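Local coordinates for aldehyde dehydrogenase (Burkholderia vietnamiensis, PDB 5KF0), which probably oxidises aldehydes to carboxylic acids with a nicotinamide cofactor and binds NADPH in this crystal form, at residues P64-L68 / L206-A210; Y286-Q291 / F331-I336; R343-W347 / K386-V392. The contacts are given in a common frame with arbitrary orientation. Where two conformers were deposited one is given. Residue numbers count along the deposited sequence, not the author numbering.

Overall arrangement
Contact 1 lies on the opposite side of the chain's centre from contacts 2 and 3, which share a side. Contact 1 joins an N-terminal helix to the loop entering an edge strand of the parallel-rich sheet of the cofactor-binding domain; its centre is about 39 Å from that of contact 2 and about 44 Å from that of contact 3. Contacts 2 and 3 are neighbours, with centres about 12 Å apart, and they touch directly: S289 O lies 3.2 Å from P391 CD, and M335 CE 3.6 Å from F389 O. Contact 3 forms part of the NADPH pocket, where E387 and F389 hold the nicotinamide-side ribose; contact 2 lies just behind it, the I336 side chain about 6 Å from the cofactor.

Contact 1: residues P64-L68 / L206-A210; sequences PMREL and LPKGA
An apolar contact between a helix end and a loop, with no hydrogen bond from one to the other, joins P64-L68, on helix 62-67, to L206-A210, in the loop between helix 192-202 and strand 211-213. P64, M65 and R66 are helical, and L68 (phi/psi -62/122) leaves the helix; the turn is closed by L68 N to M65 O at 3.2 Å. The opposing chain is extended at L206 and P207, then makes a type II beta turn from P207 to A210, with A210 N donating to P207 O at 2.9 Å. K208 (-62/132) and G209 (95/-6) are its central residues, and the positive phi of G209 suits glycine. The CA atoms come closest at P64 and P207, 6.3 Å apart.

P207 presents its ring to the helix, with CB 3.6 Å from P64 CB. M65, in an m, m, m rotamer, sets its thioether across the open end of the turn, against P207, A210 and L206: SD is 3.7 Å from P207 CD, 3.6 Å from A210 CB and 4.0 Å from L206 CD2. L68 completes the patch with CD2 4.1 Å from L206 CD2. About 228 Å² is buried, both sides summed. The side chain of N20 accepts a hydrogen bond from G209 N; R66 instead forms a salt bridge with E433 of a second subunit. A210 pairs through its backbone with F182, so the turn delivers the chain to the edge strand 211-213 of the Rossmann-like cofactor-binding domain of the aldehyde dehydrogenase fold.

Contact 2: residues Y286-Q291 / F331-I336; sequences YYQSGQ and FVGPMI
Y286-Q291, which starts on the last residue of helix 274-286 and leaves helical phi/psi at Y287, meets F331-I336, before helix 338-353, through direct and water-mediated hydrogen bonds. Q288 (49/38), S289 (54/37) and G290 (75/7) all have left-handed helical phi/psi, giving a tight turn in which G290 N donates to Y287 O at 2.9 Å and Q291 N to Q288 O at 3.0 Å. S289 CA lies 5.0 Å from V332 CA. In its m rotamer, S289 OG donates to G333 O at 2.7 Å and accepts from water 2 at 2.6 Å, which accepts from G333 N at 2.8 Å. The turn contains the SGQ sequence that, in aldehyde dehydrogenases, leads into the catalytic cysteine, probably close to the active site. In Q291, OE1 accepts from I336 N at 2.9 Å, and NE2 donates to water 3 at 3.0 Å, which donates to P334 O at 2.8 Å. Water 1 links Q288 N and F331 O, 2.8 Å from each. The F331 ring packs against the start of the turn, CE2 3.9 Å from Y286 CB. Y286 OH is hydrogen-bonded to T372 O, Y287 OH and Q288 OE1 to K101 NZ, and Q288 NE2 to N162 O.

Contact 3: residues R343-W347 / K386-V392; sequences RLSGW and KEAFGPV. With NDP (NADPH dihydro-nicotinamide-adenine-dinucleotide phosphate), chain E.
L344, projecting from helix 338-353 in a t, p rotamer, is the apolar centre against the loop K386-V392. Its CD2 sits 3.5 Å from G390 CA, 3.7 Å from V392 CG2 and 4.1 Å from P391 CD, while CD1 touches A388 CB at 3.9 Å. L344 and A388 have the nearest CA atoms, 6.3 Å apart. Any CB on G390 would clash with L344 CD2. After G390 the chain makes an inverse gamma turn centred on P391 (-86/56) and enters strand 392-398. One helical turn on from R343, W347 brings the CH2 and CZ3 end of its six-membered ring to the loop, CH2 3.4 Å from K386 CB, with E387 O 3.4 Å from CZ3 at the ring edge. The loop carries the E-x-F-G-P sequence of aldehyde dehydrogenases, whose glutamate grips the nicotinamide ribose: E387 OE1 accepts from NDP O2D at 2.6 Å and OE2 from NDP O3D at 2.8 Å. F389, with left-handed helical phi/psi (48/49), sets its ring face against the same sugar, CE1 3.4 Å from NDP C2D. At the polar edge, R343 NH1 and NH2 both donate hydrogen bonds to A388 O, at 2.9 and 3.0 Å, and NH2 forms a salt bridge with E340.

Contact 1: residues P64-L68 / L206-A210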
loop_
_atom_site.group_PDB
_atom_site.type_symbol
_atom_site.label_atom_id
_atom_site.label_comp_id
_atom_site.label_asym_id
_atom_site.label_seq_id
_atom_site.Cartn_x
_atom_site.Cartn_y
_atom_site.Cartn_z
ATOM N N PRO A 64 -13.809 -4.487 25.794
ATOM C CA PRO A 64 -14.372 -5.689 25.155
ATOM C C PRO A 64 -14.465 -5.590 23.637
ATOM O O PRO A 64 -14.196 -6.576 22.934
ATOM C CB PRO A 64 -15.757 -5.799 25.805
ATOM C CG PRO A 64 -15.589 -5.155 27.138
ATOM C CD PRO A 64 -14.654 -4.017 26.913
ATOM N N MET A 65 -14.837 -4.422 23.109
ATOM C CA MET A 65 -14.885 -4.249 21.659
ATOM C C MET A 65 -13.494 -4.327 21.051
ATOM O O MET A 65 -13.306 -4.939 19.994
ATOM C CB MET A 65 -15.545 -2.912 21.307
ATOM C CG MET A 65 -17.050 -2.926 21.428
ATOM S SD MET A 65 -17.798 -4.116 20.284
ATOM C CE MET A 65 -17.432 -3.376 18.708
ATOM N N ARG A 66 -12.507 -3.711 21.710
ATOM C CA ARG A 66 -11.134 -3.738 21.215
ATOM C C ARG A 66 -10.574 -5.158 21.184
ATOM O O ARG A 66 -9.727 -5.477 20.342
ATOM C CB ARG A 66 -10.259 -2.837 22.090
ATOM C CG ARG A 66 -8.799 -2.774 21.685
ATOM C CD ARG A 66 -7.998 -1.835 22.586
ATOM N NE ARG A 66 -7.579 -2.449 23.848
ATOM C CZ ARG A 66 -7.927 -2.010 25.055
ATOM N NH1 ARG A 66 -8.718 -0.948 25.182
ATOM N NH2 ARG A 66 -7.480 -2.632 26.137
ATOM N N GLU A 67 -11.034 -6.018 22.076
ATOM C CA GLU A 67 -10.513 -7.379 22.148
ATOM C C GLU A 67 -11.240 -8.354 21.233
ATOM O O GLU A 67 -10.768 -9.482 21.059
ATOM C CB GLU A 67 -10.569 -7.874 23.595
ATOM C CG GLU A 67 -9.610 -7.096 24.485
ATOM C CD GLU A 67 -9.621 -7.548 25.920
ATOM O OE1 GLU A 67 -10.581 -8.230 26.329
ATOM O OE2 GLU A 67 -8.660 -7.214 26.644
ATOM N N LEU A 68 -12.366 -7.955 20.659
ATOM C CA LEU A 68 -13.091 -8.803 19.726
ATOM C C LEU A 68 -12.222 -9.092 18.503
ATOM O O LEU A 68 -11.802 -8.146 17.818
ATOM C CB LEU A 68 -14.380 -8.102 19.314
ATOM C CG LEU A 68 -15.616 -8.913 18.939
ATOM C CD1 LEU A 68 -16.032 -9.785 20.112
ATOM C CD2 LEU A 68 -16.733 -7.955 18.549
ATOM N N LEU A 206 -22.560 -9.034 20.414
ATOM C CA LEU A 206 -21.710 -7.893 20.720
ATOM C C LEU A 206 -21.688 -7.628 22.221
ATOM O O LEU A 206 -22.710 -7.804 22.899
ATOM C CB LEU A 206 -22.219 -6.648 20.000
ATOM C CG LEU A 206 -21.949 -6.595 18.506
ATOM C CD1 LEU A 206 -22.817 -5.510 17.874
ATOM C CD2 LEU A 206 -20.464 -6.323 18.271
ATOM N N PRO A 207 -20.555 -7.183 22.771
ATOM C CA PRO A 207 -20.512 -6.813 24.192
ATOM C C PRO A 207 -21.537 -5.731 24.498
ATOM O O PRO A 207 -21.775 -4.839 23.686
ATOM C CB PRO A 207 -19.081 -6.293 24.381
ATOM C CG PRO A 207 -18.294 -6.846 23.224
ATOM C CD PRO A 207 -19.262 -7.001 22.092
ATOM N N LYS A 208 -22.148 -5.811 25.683
ATOM C CA LYS A 208 -23.116 -4.801 26.073
ATOM C C LYS A 208 -22.454 -3.433 26.152
ATOM O O LYS A 208 -21.365 -3.280 26.726
ATOM C CB LYS A 208 -23.757 -5.155 27.414
ATOM C CG LYS A 208 -24.762 -6.287 27.311
ATOM C CD LYS A 208 -25.550 -6.233 26.004
ATOM C CE LYS A 208 -26.758 -7.168 26.003
ATOM N NZ LYS A 208 -26.479 -8.485 25.374
ATOM N N GLY A 209 -23.109 -2.439 25.543
ATOM C CA GLY A 209 -22.549 -1.118 25.364
ATOM C C GLY A 209 -21.883 -0.893 24.020
ATOM O O GLY A 209 -21.466 0.238 23.736
ATOM N N ALA A 210 -21.754 -1.937 23.194
ATOM C CA ALA A 210 -21.213 -1.746 21.851
ATOM C C ALA A 210 -22.032 -0.747 21.051
ATOM O O ALA A 210 -21.472 -0.004 20.237
ATOM C CB ALA A 210 -21.157 -3.081 21.098
#

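Contact 2: residues Y286-Q291 / F331-I336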
loop_
_atom_site.group_PDB
_atom_site.type_symbol
_atom_site.label_atom_id
_atom_site.label_comp_id
_atom_site.label_asym_id
_atom_site.label_seq_id
_atom_site.Cartn_x
_atom_site.Cartn_y
_atom_site.Cartn_z
ATOM N N TYR A 286 -33.580 14.968 -10.259
ATOM C CA TYR A 286 -34.915 14.731 -9.740
ATOM C C TYR A 286 -35.070 13.434 -8.963
ATOM O O TYR A 286 -36.135 13.231 -8.366
ATOM C CB TYR A 286 -35.941 14.792 -10.890
ATOM C CG TYR A 286 -35.810 16.091 -11.666
ATOM C CD1 TYR A 286 -35.938 17.326 -11.019
ATOM C CD2 TYR A 286 -35.499 16.089 -13.023
ATOM C CE1 TYR A 286 -35.780 18.530 -11.718
ATOM C CE2 TYR A 286 -35.355 17.287 -13.728
ATOM C CZ TYR A 286 -35.497 18.498 -13.070
ATOM O OH TYR A 286 -35.338 19.671 -13.779
ATOM N N TYR A 287 -34.036 12.575 -8.906
ATOM C CA TYR A 287 -34.080 11.398 -8.040
ATOM C C TYR A 287 -34.398 11.821 -6.616
ATOM O O TYR A 287 -33.801 12.764 -6.090
ATOM C CB TYR A 287 -32.738 10.646 -8.078
ATOM C CG TYR A 287 -32.523 9.635 -6.957
ATOM C CD1 TYR A 287 -31.918 10.008 -5.759
ATOM C CD2 TYR A 287 -32.909 8.314 -7.104
ATOM C CE1 TYR A 287 -31.724 9.092 -4.736
ATOM C CE2 TYR A 287 -32.712 7.385 -6.083
ATOM C CZ TYR A 287 -32.122 7.779 -4.905
ATOM O OH TYR A 287 -31.924 6.855 -3.887
ATOM N N GLN A 288 -35.344 11.111 -5.997
ATOM C CA GLN A 288 -35.838 11.445 -4.658
ATOM C C GLN A 288 -36.202 12.926 -4.559
ATOM O O GLN A 288 -35.981 13.583 -3.536
ATOM C CB GLN A 288 -34.836 11.046 -3.573
ATOM C CG GLN A 288 -35.500 10.961 -2.206
ATOM C CD GLN A 288 -34.608 10.366 -1.143
ATOM O OE1 GLN A 288 -33.617 9.693 -1.452
ATOM N NE2 GLN A 288 -34.954 10.610 0.125
ATOM N N SER A 289 -36.780 13.442 -5.646
ATOM C CA SER A 289 -37.219 14.833 -5.753
ATOM C C SER A 289 -36.091 15.802 -5.419
ATOM O O SER A 289 -36.304 16.846 -4.805
ATOM C CB SER A 289 -38.441 15.085 -4.875
ATOM O OG SER A 289 -39.483 14.184 -5.229
ATOM N N GLY A 290 -34.875 15.446 -5.829
ATOM C CA GLY A 290 -33.729 16.306 -5.608
ATOM C C GLY A 290 -33.214 16.341 -4.188
ATOM O O GLY A 290 -32.334 17.154 -3.886
ATOM N N GLN A 291 -33.739 15.493 -3.301
ATOM C CA GLN A 291 -33.327 15.490 -1.896
ATOM C C GLN A 291 -32.119 14.565 -1.724
ATOM O O GLN A 291 -32.163 13.507 -1.083
ATOM C CB GLN A 291 -34.506 15.100 -1.014
ATOM C CG GLN A 291 -35.637 16.129 -1.119
ATOM C CD GLN A 291 -36.812 15.824 -0.203
ATOM O OE1 GLN A 291 -37.282 16.698 0.515
ATOM N NE2 GLN A 291 -37.296 14.583 -0.242
ATOM N N PHE A 331 -41.734 8.772 -9.808
ATOM C CA PHE A 331 -40.345 9.178 -9.692
ATOM C C PHE A 331 -40.162 10.380 -8.783
ATOM O O PHE A 331 -39.169 10.445 -8.063
ATOM C CB PHE A 331 -39.764 9.488 -11.080
ATOM C CG PHE A 331 -38.263 9.602 -11.095
ATOM C CD1 PHE A 331 -37.464 8.486 -10.875
ATOM C CD2 PHE A 331 -37.648 10.820 -11.318
ATOM C CE1 PHE A 331 -36.081 8.590 -10.884
ATOM C CE2 PHE A 331 -36.269 10.923 -11.341
ATOM C CZ PHE A 331 -35.485 9.816 -11.122
ATOM N N VAL A 332 -41.115 11.308 -8.766
ATOM C CA VAL A 332 -41.043 12.505 -7.932
ATOM C C VAL A 332 -42.064 12.349 -6.806
ATOM O O VAL A 332 -43.267 12.539 -7.012
ATOM C CB VAL A 332 -41.296 13.774 -8.754
ATOM C CG1 VAL A 332 -41.283 15.014 -7.860
ATOM C CG2 VAL A 332 -40.245 13.883 -9.865
ATOM N N GLY A 333 -41.595 12.015 -5.602
ATOM C CA GLY A 333 -42.472 11.989 -4.450
ATOM C C GLY A 333 -42.516 13.335 -3.751
ATOM O O GLY A 333 -41.959 14.327 -4.231
ATOM N N PRO A 334 -43.167 13.388 -2.589
ATOM C CA PRO A 334 -43.253 14.649 -1.843
ATOM C C PRO A 334 -41.898 15.100 -1.326
ATOM O O PRO A 334 -41.038 14.293 -0.975
ATOM C CB PRO A 334 -44.178 14.299 -0.671
ATOM C CG PRO A 334 -43.931 12.846 -0.449
ATOM C CD PRO A 334 -43.774 12.268 -1.844
ATOM N N MET A 335 -41.722 16.416 -1.250
ATOM C CA MET A 335 -40.619 16.914 -0.440
ATOM C C MET A 335 -40.905 16.619 1.034
ATOM O O MET A 335 -42.028 16.276 1.423
ATOM C CB MET A 335 -40.407 18.405 -0.677
ATOM C CG MET A 335 -39.879 18.709 -2.075
ATOM S SD MET A 335 -39.632 20.466 -2.352
ATOM C CE MET A 335 -38.319 20.808 -1.159
ATOM N N ILE A 336 -39.861 16.745 1.857
ATOM C CA ILE A 336 -39.929 16.250 3.224
ATOM C C ILE A 336 -40.927 17.021 4.076
ATOM O O ILE A 336 -41.436 16.467 5.058
ATOM C CB ILE A 336 -38.520 16.261 3.853
ATOM C CG1 ILE A 336 -38.517 15.510 5.192
ATOM C CG2 ILE A 336 -37.982 17.702 3.989
ATOM C CD1 ILE A 336 -38.941 14.042 5.072
HETATM O O HOH W 1 -36.822 9.199 -7.343
HETATM O O HOH W 2 -39.082 11.675 -4.538
HETATM O O HOH W 3 -39.578 13.654 1.387
#

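Contact 3: residues R343-W347 / K386-V392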
loop_
_atom_site.group_PDB
_atom_site.type_symbol
_atom_site.label_atom_id
_atom_site.label_comp_id
_atom_site.label_asym_id
_atom_site.label_seq_id
_atom_site.Cartn_x
_atom_site.Cartn_y
_atom_site.Cartn_z
ATOM N N ARG A 343 -39.703 27.026 1.195
ATOM C CA ARG A 343 -38.369 27.610 1.076
ATOM C C ARG A 343 -37.918 27.617 -0.378
ATOM O O ARG A 343 -37.540 28.659 -0.927
ATOM C CB ARG A 343 -37.360 26.839 1.931
ATOM C CG ARG A 343 -35.896 27.209 1.611
ATOM C CD ARG A 343 -34.867 26.287 2.265
ATOM N NE ARG A 343 -35.091 24.864 1.981
ATOM C CZ ARG A 343 -34.757 24.259 0.845
ATOM N NH1 ARG A 343 -34.195 24.945 -0.137
ATOM N NH2 ARG A 343 -35.009 22.963 0.685
ATOM N N LEU A 344 -37.963 26.454 -1.020
ATOM C CA LEU A 344 -37.468 26.336 -2.387
ATOM C C LEU A 344 -38.341 27.112 -3.367
ATOM O O LEU A 344 -37.820 27.766 -4.278
ATOM C CB LEU A 344 -37.387 24.863 -2.778
ATOM C CG LEU A 344 -36.842 24.591 -4.177
ATOM C CD1 LEU A 344 -35.472 25.251 -4.390
ATOM C CD2 LEU A 344 -36.742 23.084 -4.324
ATOM N N SER A 345 -39.668 27.058 -3.199
ATOM C CA SER A 345 -40.529 27.821 -4.097
ATOM C C SER A 345 -40.295 29.321 -3.946
ATOM O O SER A 345 -40.406 30.060 -4.929
ATOM C CB SER A 345 -42.001 27.467 -3.863
ATOM O OG SER A 345 -42.504 28.060 -2.683
ATOM N N GLY A 346 -39.938 29.785 -2.744
ATOM C CA GLY A 346 -39.623 31.197 -2.574
ATOM C C GLY A 346 -38.367 31.608 -3.321
ATOM O O GLY A 346 -38.324 32.679 -3.942
ATOM N N TRP A 347 -37.328 30.766 -3.270
ATOM C CA TRP A 347 -36.127 31.013 -4.068
ATOM C C TRP A 347 -36.447 30.991 -5.556
ATOM O O TRP A 347 -35.889 31.777 -6.332
ATOM C CB TRP A 347 -35.050 29.966 -3.767
ATOM C CG TRP A 347 -34.547 29.932 -2.355
ATOM C CD1 TRP A 347 -34.872 30.787 -1.338
ATOM C CD2 TRP A 347 -33.631 28.985 -1.808
ATOM N NE1 TRP A 347 -34.207 30.426 -0.189
ATOM C CE2 TRP A 347 -33.442 29.318 -0.451
ATOM C CE3 TRP A 347 -32.951 27.880 -2.334
ATOM C CZ2 TRP A 347 -32.592 28.588 0.387
ATOM C CZ3 TRP A 347 -32.110 27.158 -1.503
ATOM C CH2 TRP A 347 -31.945 27.512 -0.155
ATOM N N LYS A 386 -27.383 28.618 -3.019
ATOM C CA LYS A 386 -27.660 27.823 -1.835
ATOM C C LYS A 386 -28.064 26.410 -2.248
ATOM O O LYS A 386 -28.248 26.112 -3.428
ATOM C CB LYS A 386 -28.748 28.484 -0.987
ATOM C CG LYS A 386 -28.407 29.907 -0.543
ATOM C CD LYS A 386 -29.489 30.435 0.398
ATOM C CE LYS A 386 -29.178 31.837 0.881
ATOM N NZ LYS A 386 -27.906 31.891 1.646
ATOM N N GLU A 387 -28.207 25.527 -1.260
ATOM C CA GLU A 387 -28.536 24.132 -1.549
ATOM C C GLU A 387 -30.042 24.000 -1.768
ATOM O O GLU A 387 -30.831 24.109 -0.820
ATOM C CB GLU A 387 -28.056 23.220 -0.422
ATOM C CG GLU A 387 -28.264 21.744 -0.748
ATOM C CD GLU A 387 -27.659 20.826 0.301
ATOM O OE1 GLU A 387 -27.315 19.679 -0.046
ATOM O OE2 GLU A 387 -27.553 21.246 1.476
ATOM N N ALA A 388 -30.440 23.742 -3.016
ATOM C CA ALA A 388 -31.864 23.685 -3.344
ATOM C C ALA A 388 -32.569 22.572 -2.569
ATOM O O ALA A 388 -33.626 22.793 -1.964
ATOM C CB ALA A 388 -32.047 23.482 -4.849
ATOM N N PHE A 389 -31.985 21.374 -2.578
ATOM C CA PHE A 389 -32.540 20.184 -1.925
ATOM C C PHE A 389 -34.011 19.986 -2.276
ATOM O O PHE A 389 -34.872 19.782 -1.417
ATOM C CB PHE A 389 -32.333 20.212 -0.409
ATOM C CG PHE A 389 -31.816 18.912 0.116
ATOM C CD1 PHE A 389 -30.546 18.489 -0.244
ATOM C CD2 PHE A 389 -32.616 18.068 0.883
ATOM C CE1 PHE A 389 -30.051 17.278 0.189
ATOM C CE2 PHE A 389 -32.122 16.842 1.320
ATOM C CZ PHE A 389 -30.847 16.449 0.970
ATOM N N GLY A 390 -34.293 20.046 -3.565
ATOM C CA GLY A 390 -35.627 19.820 -4.059
ATOM C C GLY A 390 -35.565 19.638 -5.555
ATOM O O GLY A 390 -34.488 19.671 -6.152
ATOM N N PRO A 391 -36.716 19.441 -6.193
ATOM C CA PRO A 391 -36.732 18.996 -7.596
ATOM C C PRO A 391 -36.643 20.155 -8.585
ATOM O O PRO A 391 -37.485 20.315 -9.467
ATOM C CB PRO A 391 -38.071 18.249 -7.681
ATOM C CG PRO A 391 -38.951 18.974 -6.715
ATOM C CD PRO A 391 -38.049 19.366 -5.563
ATOM N N VAL A 392 -35.588 20.957 -8.445
ATOM C CA VAL A 392 -35.335 22.104 -9.306
ATOM C C VAL A 392 -33.903 22.023 -9.805
ATOM O O VAL A 392 -32.985 21.730 -9.031
ATOM C CB VAL A 392 -35.550 23.435 -8.557
ATOM C CG1 VAL A 392 -35.209 24.624 -9.463
ATOM C CG2 VAL A 392 -36.971 23.526 -8.033
HETATM P PA NDP E . -30.056 18.533 9.256
HETATM O O1A NDP E . -28.757 19.257 9.374
HETATM O O2A NDP E . -31.263 19.457 9.421
HETATM O O5B NDP E . -30.178 17.340 10.299
HETATM C C5B NDP E . -29.210 16.267 10.198
HETATM C C4B NDP E . -29.101 15.585 11.536
HETATM O O4B NDP E . -28.484 16.483 12.486
HETATM C C3B NDP E . -30.439 15.168 12.161
HETATM O O3B NDP E . -30.283 13.962 12.904
HETATM C C2B NDP E . -30.711 16.332 13.114
HETATM O O2B NDP E . -31.577 16.013 14.223
HETATM C C1B NDP E . -29.303 16.554 13.635
HETATM N N9A NDP E . -29.093 17.843 14.281
HETATM C C8A NDP E . -29.435 19.091 13.834
HETATM N N7A NDP E . -29.051 20.065 14.627
HETATM C C5A NDP E . -28.416 19.408 15.669
HETATM C C6A NDP E . -27.773 19.870 16.834
HETATM N N6A NDP E . -27.688 21.161 17.180
HETATM N N1A NDP E . -27.224 18.946 17.655
HETATM C C2A NDP E . -27.322 17.655 17.333
HETATM N N3A NDP E . -27.908 17.099 16.268
HETATM C C4A NDP E . -28.438 18.037 15.471
HETATM O O3 NDP E . -30.118 17.814 7.841
HETATM P PN NDP E . -31.258 16.995 7.090
HETATM O O1N NDP E . -31.694 15.854 7.934
HETATM O O2N NDP E . -32.328 17.982 6.699
HETATM O O5D NDP E . -30.546 16.418 5.797
HETATM C C5D NDP E . -30.266 17.173 4.606
HETATM C C4D NDP E . -28.843 17.668 4.663
HETATM O O4D NDP E . -27.932 16.544 4.789
HETATM C C3D NDP E . -28.432 18.423 3.396
HETATM O O3D NDP E . -27.668 19.591 3.675
HETATM C C2D NDP E . -27.627 17.368 2.640
HETATM O O2D NDP E . -26.705 17.850 1.669
HETATM C C1D NDP E . -26.934 16.652 3.791
HETATM N N1N NDP E . -26.506 15.339 3.325
HETATM C C2N NDP E . -25.175 14.996 3.270
HETATM C C3N NDP E . -24.742 13.856 2.695
HETATM C C7N NDP E . -23.311 13.448 2.714
HETATM O O7N NDP E . -23.054 12.237 2.764
HETATM N N7N NDP E . -22.368 14.382 2.607
HETATM C C4N NDP E . -25.701 12.974 1.981
HETATM C C5N NDP E . -27.105 13.263 2.390
HETATM C C6N NDP E . -27.434 14.410 2.955
HETATM P P2B NDP E . -33.208 16.135 14.090
HETATM O O1X NDP E . -33.533 16.397 12.667
HETATM O O2X NDP E . -33.689 14.838 14.671
HETATM O O3X NDP E . -33.624 17.275 14.996
#